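Local coordinates for probable enoyl-CoA hydratase/isomerase (Pseudomonas aeruginosa PAO1, PDB 5WYD), which is a probable enoyl-CoA hydratase/isomerase of the crotonase family, known as DspI, with a role in the biosynthesis of the diffusible signal factor DSF, at the interface of chains A and B. Numbering follows the deposited sequence. Chains: chain A/B, Probable enoyl-CoA hydratase/isomerase.

The interface of chains A and B. Residues chain A 132, 163, 226-227, 230; chain B 162, 167, 171.
A:Arg230 grips the carboxylate of B:Glu167 side-on, its parallel donors suiting a paired acceptor, where two copies of one protein meet in a six-copy assembly. The patch probably helps hold the subunits together, though the coordinates alone do not prove the interface biological. NE of A:Arg230 gives a nearly straight bond (171° at the hydrogen) to the syn lone pair of B:Glu167 OE1 at 2.9 Å, and OE1 lies in the guanidinium plane. NH2 of A:Arg230 makes the salt bridge to B:Glu167 OE2 at 2.8 Å, less well aligned, from above the carboxylate, consistent with planes 41° apart. The indole of A:Trp163 also points its N-H edge at OE1, its ring almost perpendicular to the carboxylate; the modelled separation is too short to be trusted. One turn along helix 167-176, the extended B:Lys171 brings NZ to OD1 of the short A:Asp132 at 2.8 Å, above the carboxylate plane, and to OE1 of A:Gln227 at 2.9 Å, a neutral acceptor. NZ lies 4.4 Å from NH2 of A:Arg230, a repulsion the two carboxylates probably soften. Branched A:Ile226, with CG2 anti to the backbone N, lays this methyl against CE of B:Lys171 and the compact apolar ring of B:Pro162. Behind the first shell, the broad indole of A:Trp163 offers the arginine chain a flat face, CG of A:Arg230 resting 3.5 Å above its plane, toward the rim.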
ATOM      1  N   ASP A 132       0.056 -23.598  -7.139  1.00 25.13           N
ATOM      2  CA  ASP A 132       0.849 -23.408  -5.927  1.00 30.63           C
ATOM      3  C   ASP A 132       2.226 -24.058  -6.019  1.00 29.02           C
ATOM      4  O   ASP A 132       3.229 -23.448  -5.636  1.00 32.96           O
ATOM      5  CB  ASP A 132       0.127 -23.969  -4.710  1.00 29.96           C
ATOM      6  CG  ASP A 132      -1.210 -23.360  -4.514  1.00 35.98           C
ATOM      7  OD1 ASP A 132      -1.374 -22.143  -4.765  1.00 44.31           O
ATOM      8  OD2 ASP A 132      -2.093 -24.092  -4.058  1.00 49.49           O
ATOM      9  N   TRP A 163       8.256 -12.761  -8.780  1.00 41.06           N
ATOM     10  CA  TRP A 163       7.861 -13.162  -7.433  1.00 28.72           C
ATOM     11  C   TRP A 163       8.540 -14.468  -7.071  1.00 29.25           C
ATOM     12  O   TRP A 163       9.203 -14.560  -6.036  1.00 37.75           O
ATOM     13  CB  TRP A 163       6.323 -13.268  -7.354  1.00 26.21           C
ATOM     14  CG  TRP A 163       5.628 -13.280  -5.973  1.00 17.42           C
ATOM     15  CD1 TRP A 163       5.071 -14.367  -5.326  1.00 24.76           C
ATOM     16  CD2 TRP A 163       5.410 -12.165  -5.106  1.00 19.31           C
ATOM     17  NE1 TRP A 163       4.531 -13.984  -4.119  1.00 17.98           N
ATOM     18  CE2 TRP A 163       4.726 -12.638  -3.961  1.00 21.01           C
ATOM     19  CE3 TRP A 163       5.741 -10.809  -5.171  1.00 35.01           C
ATOM     20  CZ2 TRP A 163       4.366 -11.791  -2.902  1.00 24.73           C
ATOM     21  CZ3 TRP A 163       5.374  -9.977  -4.112  1.00 22.32           C
ATOM     22  CH2 TRP A 163       4.690 -10.467  -3.009  1.00 25.04           C
ATOM     23  N   ILE A 226      -0.893 -17.170   2.970  1.00 28.27           N
ATOM     24  CA  ILE A 226       0.406 -17.233   2.320  1.00 28.39           C
ATOM     25  C   ILE A 226       0.423 -16.281   1.151  1.00 20.59           C
ATOM     26  O   ILE A 226       1.388 -15.549   0.947  1.00 17.95           O
ATOM     27  CB  ILE A 226       0.705 -18.671   1.857  1.00 31.83           C
ATOM     28  CG1 ILE A 226       0.683 -19.614   3.072  1.00 11.79           C
ATOM     29  CG2 ILE A 226       2.017 -18.694   1.066  1.00 15.23           C
ATOM     30  CD1 ILE A 226       0.906 -21.053   2.743  1.00 24.57           C
ATOM     31  N   GLN A 227      -0.691 -16.187   0.440  1.00 37.54           N
ATOM     32  CA  GLN A 227      -0.760 -15.334  -0.729  1.00 32.00           C
ATOM     33  C   GLN A 227      -1.182 -13.919  -0.384  1.00 36.73           C
ATOM     34  O   GLN A 227      -1.411 -13.114  -1.293  1.00 55.73           O
ATOM     35  CB  GLN A 227      -1.735 -15.926  -1.736  1.00 29.58           C
ATOM     36  CG  GLN A 227      -1.333 -17.278  -2.182  1.00 29.46           C
ATOM     37  CD  GLN A 227      -2.235 -17.835  -3.265  1.00 33.97           C
ATOM     38  OE1 GLN A 227      -1.792 -18.608  -4.100  1.00 39.41           O
ATOM     39  NE2 GLN A 227      -3.482 -17.401  -3.289  1.00 26.04           N
ATOM     40  N   ARG A 230       0.846 -10.786  -1.821  1.00 18.03           N
ATOM     41  CA  ARG A 230       0.590 -10.249  -3.158  1.00 34.85           C
ATOM     42  C   ARG A 230      -0.381  -9.083  -3.098  1.00 26.02           C
ATOM     43  O   ARG A 230      -0.265  -8.124  -3.860  1.00 38.14           O
ATOM     44  CB  ARG A 230       0.036 -11.301  -4.108  1.00 21.49           C
ATOM     45  CG  ARG A 230       0.756 -12.586  -4.083  1.00 31.47           C
ATOM     46  CD  ARG A 230       0.190 -13.512  -5.119  1.00 29.15           C
ATOM     47  NE  ARG A 230       0.892 -14.781  -5.080  1.00 30.64           N
ATOM     48  CZ  ARG A 230       0.731 -15.755  -5.963  1.00 33.51           C
ATOM     49  NH1 ARG A 230      -0.094 -15.596  -6.978  1.00 38.72           N
ATOM     50  NH2 ARG A 230       1.401 -16.889  -5.830  1.00 36.22           N
TER
ATOM     51  N   PRO B 162       7.019 -17.776   3.529  1.00 34.57           N
ATOM     52  CA  PRO B 162       7.110 -17.484   2.086  1.00 27.66           C
ATOM     53  C   PRO B 162       8.038 -16.334   1.771  1.00 26.08           C
ATOM     54  O   PRO B 162       8.418 -16.138   0.615  1.00 25.87           O
ATOM     55  CB  PRO B 162       5.667 -17.180   1.697  1.00 28.33           C
ATOM     56  CG  PRO B 162       5.018 -16.802   2.961  1.00 28.68           C
ATOM     57  CD  PRO B 162       5.655 -17.571   4.033  1.00 25.53           C
ATOM     58  N   GLU B 167       6.732 -18.660  -1.847  1.00 19.52           N
ATOM     59  CA  GLU B 167       5.436 -19.274  -1.597  1.00 24.48           C
ATOM     60  C   GLU B 167       5.436 -20.776  -1.856  1.00 29.53           C
ATOM     61  O   GLU B 167       4.845 -21.543  -1.084  1.00 27.22           O
ATOM     62  CB  GLU B 167       4.382 -18.606  -2.462  1.00 19.32           C
ATOM     63  CG  GLU B 167       4.159 -17.166  -2.118  1.00 27.38           C
ATOM     64  CD  GLU B 167       2.959 -16.603  -2.835  1.00 27.96           C
ATOM     65  OE1 GLU B 167       2.930 -15.383  -3.113  1.00 31.34           O
ATOM     66  OE2 GLU B 167       2.057 -17.400  -3.152  1.00 27.53           O
ATOM     67  N   LYS B 171       4.418 -23.380   0.950  1.00 36.69           N
ATOM     68  CA  LYS B 171       3.153 -24.104   0.912  1.00 29.67           C
ATOM     69  C   LYS B 171       3.340 -25.594   1.181  1.00 32.77           C
ATOM     70  O   LYS B 171       2.550 -26.213   1.905  1.00 31.84           O
ATOM     71  CB  LYS B 171       2.511 -23.867  -0.444  1.00 30.19           C
ATOM     72  CG  LYS B 171       2.094 -22.427  -0.589  1.00 29.00           C
ATOM     73  CD  LYS B 171       1.414 -22.132  -1.911  1.00 40.71           C
ATOM     74  CE  LYS B 171       0.969 -20.686  -2.035  1.00 30.42           C
ATOM     75  NZ  LYS B 171       0.373 -20.450  -3.378  1.00 39.25           N
TER